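Cytochrome c55X (PDB 6TP9) carries electrons as a small periplasmic monoheme c-type cytochrome associated with heme d1 biosynthesis, and forms a domain-swapped dimer in this crystal. Local coordinates at residues 17-20 / 21-25; 53-56 / 57-61. The protein carries 1 engineered substitution. All coordinates share one frame; numbering follows the deposited sequence.

Overall arrangement
From the N terminus the chain first runs through helix 10-27, whose second half holds contact 1 (17-20 with 21-25) and brings Cys24 to its heme. The chain then reaches helix 50-59, where contact 2 (53-56 with 57-61) covers the final turns and the exit from the helix. Both contacts are local, so neither closes a long loop; they follow in series without nesting or crossing. Their centres are about 27 Å apart, on opposite sides of the chain's centre, and each meets a different heme. Contact 1 belongs to the covalent attachment and contact 2 to the propionate side, a separation consistent with domain swapping: the heme on Cys24 is also bound by Lys48 and Arg61 of the second subunit.

Contact 1 (17-20 / 21-25). With HEC (heme c), chain L.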
loop_
_atom_site.group_PDB
_atom_site.type_symbol
_atom_site.label_atom_id
_atom_site.label_comp_id
_atom_site.label_asym_id
_atom_site.label_seq_id
_atom_site.Cartn_x
_atom_site.Cartn_y
_atom_site.Cartn_z
ATOM N N ARG A 17 5.701 9.139 -3.389
ATOM C CA ARG A 17 5.170 7.786 -3.529
ATOM C C ARG A 17 5.450 6.957 -2.284
ATOM O O ARG A 17 4.576 6.223 -1.808
ATOM C CB ARG A 17 5.765 7.106 -4.762
ATOM C CG ARG A 17 5.278 7.681 -6.076
ATOM C CD ARG A 17 5.748 6.859 -7.265
ATOM N NE ARG A 17 5.166 7.323 -8.522
ATOM C CZ ARG A 17 3.939 7.020 -8.939
ATOM N NH1 ARG A 17 3.149 6.255 -8.196
ATOM N NH2 ARG A 17 3.500 7.486 -10.100
ATOM N N HIS A 18 6.665 7.055 -1.743
ATOM C CA HIS A 18 6.977 6.321 -0.521
ATOM C C HIS A 18 6.108 6.803 0.633
ATOM O O HIS A 18 5.497 5.999 1.347
ATOM C CB HIS A 18 8.457 6.471 -0.179
ATOM C CG HIS A 18 8.912 5.560 0.915
ATOM N ND1 HIS A 18 9.639 6.001 2.000
ATOM C CD2 HIS A 18 8.728 4.232 1.100
ATOM C CE1 HIS A 18 9.889 4.983 2.803
ATOM N NE2 HIS A 18 9.347 3.897 2.280
ATOM N N LEU A 19 6.037 8.122 0.825
ATOM C CA LEU A 19 5.198 8.682 1.877
ATOM C C LEU A 19 3.764 8.183 1.756
ATOM O O LEU A 19 3.150 7.764 2.744
ATOM C CB LEU A 19 5.240 10.210 1.815
ATOM C CG LEU A 19 4.370 10.952 2.829
ATOM C CD1 LEU A 19 4.967 10.850 4.222
ATOM C CD2 LEU A 19 4.194 12.402 2.414
ATOM N N LEU A 20 3.215 8.219 0.540
ATOM C CA LEU A 20 1.837 7.782 0.340
ATOM C C LEU A 20 1.652 6.334 0.770
ATOM O O LEU A 20 0.673 5.994 1.447
ATOM C CB LEU A 20 1.447 7.951 -1.130
ATOM C CG LEU A 20 0.021 7.537 -1.498
ATOM C CD1 LEU A 20 -0.997 8.422 -0.802
ATOM C CD2 LEU A 20 -0.174 7.584 -3.007
ATOM N N LEU A 21 2.586 5.466 0.392
ATOM C CA LEU A 21 2.383 4.038 0.580
ATOM C C LEU A 21 2.629 3.607 2.020
ATOM O O LEU A 21 1.916 2.738 2.532
ATOM C CB LEU A 21 3.283 3.264 -0.382
ATOM C CG LEU A 21 2.943 3.535 -1.851
ATOM C CD1 LEU A 21 3.952 2.907 -2.790
ATOM C CD2 LEU A 21 1.540 3.031 -2.164
ATOM N N GLN A 22 3.613 4.199 2.698
ATOM C CA GLN A 22 4.001 3.713 4.017
ATOM C C GLN A 22 3.523 4.586 5.169
ATOM O O GLN A 22 3.337 4.070 6.274
ATOM C CB GLN A 22 5.523 3.550 4.095
ATOM C CG GLN A 22 6.027 2.357 3.283
ATOM C CD GLN A 22 7.410 1.889 3.691
ATOM O OE1 GLN A 22 7.875 2.163 4.798
ATOM N NE2 GLN A 22 8.076 1.172 2.792
ATOM N N ASP A 23 3.301 5.884 4.957
ATOM C CA ASP A 23 2.759 6.742 6.009
ATOM C C ASP A 23 1.259 6.961 5.841
ATOM O O ASP A 23 0.478 6.663 6.750
ATOM C CB ASP A 23 3.491 8.090 6.039
ATOM C CG ASP A 23 3.205 8.876 7.305
ATOM O OD1 ASP A 23 2.031 8.916 7.730
ATOM O OD2 ASP A 23 4.158 9.440 7.881
ATOM N N CYS A 24 0.840 7.486 4.687
ATOM C CA CYS A 24 -0.582 7.716 4.456
ATOM C C CYS A 24 -1.355 6.404 4.435
ATOM O O CYS A 24 -2.500 6.340 4.895
ATOM C CB CYS A 24 -0.784 8.471 3.141
ATOM S SG CYS A 24 0.319 9.883 2.907
ATOM N N GLY A 25 -0.738 5.341 3.912
ATOM C CA GLY A 25 -1.430 4.077 3.741
ATOM C C GLY A 25 -1.831 3.397 5.034
ATOM O O GLY A 25 -2.728 2.547 5.018
HETATM FE FE HEC L . -5.849 11.354 5.598
HETATM C CHA HEC L . -9.097 12.428 5.306
HETATM C CHB HEC L . -5.254 12.379 2.361
HETATM C CHC HEC L . -2.519 10.605 5.945
HETATM C CHD HEC L . -6.527 9.765 8.528
HETATM N NA HEC L . -6.957 12.277 4.127
HETATM C C1A HEC L . -8.309 12.557 4.185
HETATM C C2A HEC L . -8.738 12.999 2.871
HETATM C C3A HEC L . -7.670 12.983 2.066
HETATM C C4A HEC L . -6.535 12.529 2.837
HETATM C CMA HEC L . -7.624 13.371 0.571
HETATM C CAA HEC L . -10.172 13.420 2.477
HETATM C CBA HEC L . -10.862 12.272 1.747
HETATM C CGA HEC L . -12.217 12.705 1.249
HETATM O O1A HEC L . -12.468 13.934 1.159
HETATM O O2A HEC L . -13.048 11.816 0.934
HETATM N NB HEC L . -4.210 11.449 4.376
HETATM C C1B HEC L . -4.171 11.952 3.091
HETATM C C2B HEC L . -2.793 11.958 2.648
HETATM C C3B HEC L . -2.039 11.473 3.638
HETATM C C4B HEC L . -2.913 11.139 4.741
HETATM C CMB HEC L . -2.296 12.436 1.267
HETATM C CAB HEC L . -0.509 11.269 3.629
HETATM C CBB HEC L . 0.224 12.567 3.245
HETATM N NC HEC L . -4.738 10.314 6.948
HETATM C C1C HEC L . -3.360 10.228 6.964
HETATM C C2C HEC L . -2.959 9.594 8.201
HETATM C C3C HEC L . -4.054 9.464 8.963
HETATM C C4C HEC L . -5.201 9.845 8.159
HETATM C CMC HEC L . -1.490 9.432 8.654
HETATM C CAC HEC L . -4.129 8.860 10.385
HETATM C CBC HEC L . -3.106 9.511 11.335
HETATM N ND HEC L . -7.553 11.121 6.729
HETATM C C1D HEC L . -7.580 10.434 7.942
HETATM C C2D HEC L . -8.911 10.537 8.498
HETATM C C3D HEC L . -9.715 11.368 7.495
HETATM C C4D HEC L . -8.792 11.687 6.429
HETATM C CMD HEC L . -9.424 9.941 9.825
HETATM C CAD HEC L . -11.197 11.774 7.618
HETATM C CBD HEC L . -11.271 13.094 8.380
HETATM C CGD HEC L . -12.702 13.550 8.476
HETATM O O1D HEC L . -13.575 12.726 8.845
HETATM O O2D HEC L . -12.964 14.747 8.190
#
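Leu19 lies alongside Asp23 on helix 10-27, its CD1 3.6 Å from Asp23 CB. The turn leads into the CXXCH heme-binding motif of c-type cytochromes, which begins at Cys24 and ends at His28, the predicted axial ligand. With CG anti to the backbone N (chi1 178°), the Leu19 side chain runs forward along the helix, and its CD2 comes 4.1 Å from heme CBB; a branched apolar residue suits this place beside the vinyl-derived arm. Leu20, on the buried side, brings CD1 to 3.9 Å from Cys24 CB and packs on Ile90 of the second subunit. On a more exposed flank, where polar side chains are at home, the amide of Gln22 meets the edge of the His18 ring, their planes 69° apart. The NE2 atoms of His18 and Gln22 are 3.1 Å apart, but the angles are poor for a hydrogen bond. The helix widens into a pi-type turn at 21-24: Leu19 O accepts from Asp23 N and also, at 3.0 Å, from Cys24 N. At the end of that turn, Cys24 holds its sulfur beside its own backbone N (chi1 -46°), and SG is bonded covalently to heme CAB at 1.8 Å.

Contact 2 (53-56 / 57-61); sequences LVAT and VLMGR. With HEC (heme c), chain M.
Thr56 and Arg61 cross where helix 50-59 ends and lines the propionate side of the heme c pocket. Thr56 CG2 covers the middle of one face of the Arg61 guanidinium, 3.9 Å from its plane. Thr56 OG1 is 3.0 Å from Arg61 NH1 but badly angled for a hydrogen bond, and the hydroxyl is instead bonded to Ser52 O one turn back. Threonine therefore serves twice, its oxygen satisfied within the helix and its methyl touching both arginine and heme; Thr56 CG2 lies 3.7 Å from heme C2A. A bend at chi2 (-140°) turns the Arg61 chain back beside Thr56, and its NH1 donates to heme O1A at 3.3 Å, with that oxygen in the guanidinium plane, at its edge. The long cationic side chain suits a propionate; Lys48 is also hydrogen-bonded to this heme. Gly60, with positive phi, lets the chain leave the helix and turn toward Arg61. Ala55 is small enough for Met59 to fold its CE to 3.8 Å from Ala55 CB. Val54 runs alongside Leu58 in the same direction, with Val54 CG1 3.9 Å from Leu58 CD1. This aliphatic pair and Val57 rest on Ala78 of helix 75-86, and Val54 also touches Val82, joining the two helices.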
loop_
_atom_site.group_PDB
_atom_site.type_symbol
_atom_site.label_atom_id
_atom_site.label_comp_id
_atom_site.label_asym_id
_atom_site.label_seq_id
_atom_site.Cartn_x
_atom_site.Cartn_y
_atom_site.Cartn_z
ATOM N N LEU A 53 -0.771 -20.340 2.904
ATOM C CA LEU A 53 -0.326 -19.113 2.254
ATOM C C LEU A 53 1.192 -18.999 2.281
ATOM O O LEU A 53 1.809 -18.586 1.291
ATOM C CB LEU A 53 -0.972 -17.907 2.936
ATOM C CG LEU A 53 -2.494 -17.985 3.082
ATOM C CD1 LEU A 53 -3.018 -16.852 3.952
ATOM C CD2 LEU A 53 -3.167 -17.965 1.721
ATOM N N VAL A 54 1.816 -19.364 3.403
ATOM C CA VAL A 54 3.273 -19.334 3.479
ATOM C C VAL A 54 3.874 -20.283 2.451
ATOM O O VAL A 54 4.839 -19.941 1.756
ATOM C CB VAL A 54 3.744 -19.674 4.905
ATOM C CG1 VAL A 54 5.255 -19.862 4.937
ATOM C CG2 VAL A 54 3.318 -18.584 5.873
ATOM N N ALA A 55 3.319 -21.491 2.345
ATOM C CA ALA A 55 3.774 -22.424 1.321
ATOM C C ALA A 55 3.688 -21.791 -0.061
ATOM O O ALA A 55 4.652 -21.826 -0.835
ATOM C CB ALA A 55 2.945 -23.707 1.381
ATOM N N THR A 56 2.536 -21.196 -0.383
ATOM C CA THR A 56 2.368 -20.563 -1.687
ATOM C C THR A 56 3.452 -19.524 -1.942
ATOM O O THR A 56 3.969 -19.418 -3.060
ATOM C CB THR A 56 0.986 -19.916 -1.785
ATOM O OG1 THR A 56 -0.028 -20.908 -1.586
ATOM C CG2 THR A 56 0.798 -19.266 -3.148
ATOM N N VAL A 57 3.802 -18.740 -0.922
ATOM C CA VAL A 57 4.849 -17.737 -1.086
ATOM C C VAL A 57 6.181 -18.413 -1.385
ATOM O O VAL A 57 6.899 -18.032 -2.316
ATOM C CB VAL A 57 4.944 -16.848 0.167
ATOM C CG1 VAL A 57 6.109 -15.873 0.038
ATOM C CG2 VAL A 57 3.638 -16.102 0.401
ATOM N N LEU A 58 6.528 -19.431 -0.596
ATOM C CA LEU A 58 7.828 -20.070 -0.742
ATOM C C LEU A 58 7.919 -20.895 -2.017
ATOM O O LEU A 58 8.994 -20.978 -2.621
ATOM C CB LEU A 58 8.111 -20.955 0.472
ATOM C CG LEU A 58 8.339 -20.233 1.799
ATOM C CD1 LEU A 58 8.360 -21.243 2.931
ATOM C CD2 LEU A 58 9.629 -19.429 1.772
ATOM N N MET A 59 6.811 -21.504 -2.443
ATOM C CA MET A 59 6.816 -22.422 -3.572
ATOM C C MET A 59 5.985 -21.948 -4.754
ATOM O O MET A 59 5.913 -22.659 -5.763
ATOM C CB MET A 59 6.309 -23.801 -3.128
ATOM C CG MET A 59 7.027 -24.353 -1.910
ATOM S SD MET A 59 6.714 -26.108 -1.654
ATOM C CE MET A 59 5.342 -26.025 -0.513
ATOM N N GLY A 60 5.361 -20.777 -4.670
ATOM C CA GLY A 60 4.513 -20.349 -5.758
ATOM C C GLY A 60 3.387 -21.344 -6.002
ATOM O O GLY A 60 3.170 -22.295 -5.254
ATOM N N ARG A 61 2.665 -21.093 -7.087
ATOM C CA ARG A 61 1.620 -22.004 -7.554
ATOM C C ARG A 61 1.963 -22.494 -8.949
ATOM O O ARG A 61 1.973 -21.686 -9.897
ATOM C CB ARG A 61 0.253 -21.325 -7.557
ATOM C CG ARG A 61 -0.341 -21.201 -6.180
ATOM C CD ARG A 61 -1.829 -21.475 -6.178
ATOM N NE ARG A 61 -2.401 -21.108 -4.890
ATOM C CZ ARG A 61 -2.198 -21.786 -3.765
ATOM N NH1 ARG A 61 -2.751 -21.373 -2.634
ATOM N NH2 ARG A 61 -1.439 -22.874 -3.769
HETATM FE FE HEC M . 1.220 -13.867 -5.693
HETATM C CHA HEC M . -1.410 -16.040 -5.364
HETATM C CHB HEC M . 1.554 -13.801 -2.245
HETATM C CHC HEC M . 4.020 -11.945 -5.992
HETATM C CHD HEC M . 0.621 -13.534 -9.059
HETATM N NA HEC M . 0.240 -14.727 -4.097
HETATM C C1A HEC M . -0.786 -15.648 -4.201
HETATM C C2A HEC M . -1.097 -16.129 -2.870
HETATM C C3A HEC M . -0.285 -15.517 -2.008
HETATM C C4A HEC M . 0.574 -14.621 -2.760
HETATM C CMA HEC M . -0.262 -15.725 -0.479
HETATM C CAA HEC M . -2.183 -17.171 -2.517
HETATM C CBA HEC M . -3.508 -16.459 -2.264
HETATM C CGA HEC M . -4.577 -17.464 -1.927
HETATM O O1A HEC M . -4.226 -18.628 -1.600
HETATM O O2A HEC M . -5.780 -17.096 -1.980
HETATM N NB HEC M . 2.530 -13.032 -4.364
HETATM C C1B HEC M . 2.499 -13.124 -2.984
HETATM C C2B HEC M . 3.643 -12.397 -2.465
HETATM C C3B HEC M . 4.314 -11.890 -3.499
HETATM C C4B HEC M . 3.632 -12.277 -4.715
HETATM C CMB HEC M . 4.015 -12.220 -0.976
HETATM C CAB HEC M . 5.593 -11.033 -3.431
HETATM C CBB HEC M . 6.695 -11.799 -2.675
HETATM N NC HEC M . 2.113 -12.874 -7.229
HETATM C C1C HEC M . 3.328 -12.224 -7.149
HETATM C C2C HEC M . 3.738 -11.854 -8.486
HETATM C C3C HEC M . 2.833 -12.338 -9.343
HETATM C C4C HEC M . 1.771 -12.957 -8.566
HETATM C CMC HEC M . 5.071 -11.158 -8.845
HETATM C CAC HEC M . 2.860 -12.186 -10.883
HETATM C CBC HEC M . 4.210 -12.659 -11.458
HETATM N ND HEC M . -0.187 -14.644 -7.005
HETATM C C1D HEC M . -0.215 -14.391 -8.376
HETATM C C2D HEC M . -1.264 -15.190 -8.973
HETATM C C3D HEC M . -1.890 -15.970 -7.812
HETATM C C4D HEC M . -1.161 -15.567 -6.634
HETATM C CMD HEC M . -1.674 -15.252 -10.459
HETATM C CAD HEC M . -3.059 -16.974 -7.871
HETATM C CBD HEC M . -2.560 -18.362 -8.253
HETATM C CGD HEC M . -3.758 -19.269 -8.313
HETATM O O1D HEC M . -4.285 -19.482 -9.435
HETATM O O2D HEC M . -4.196 -19.761 -7.241
#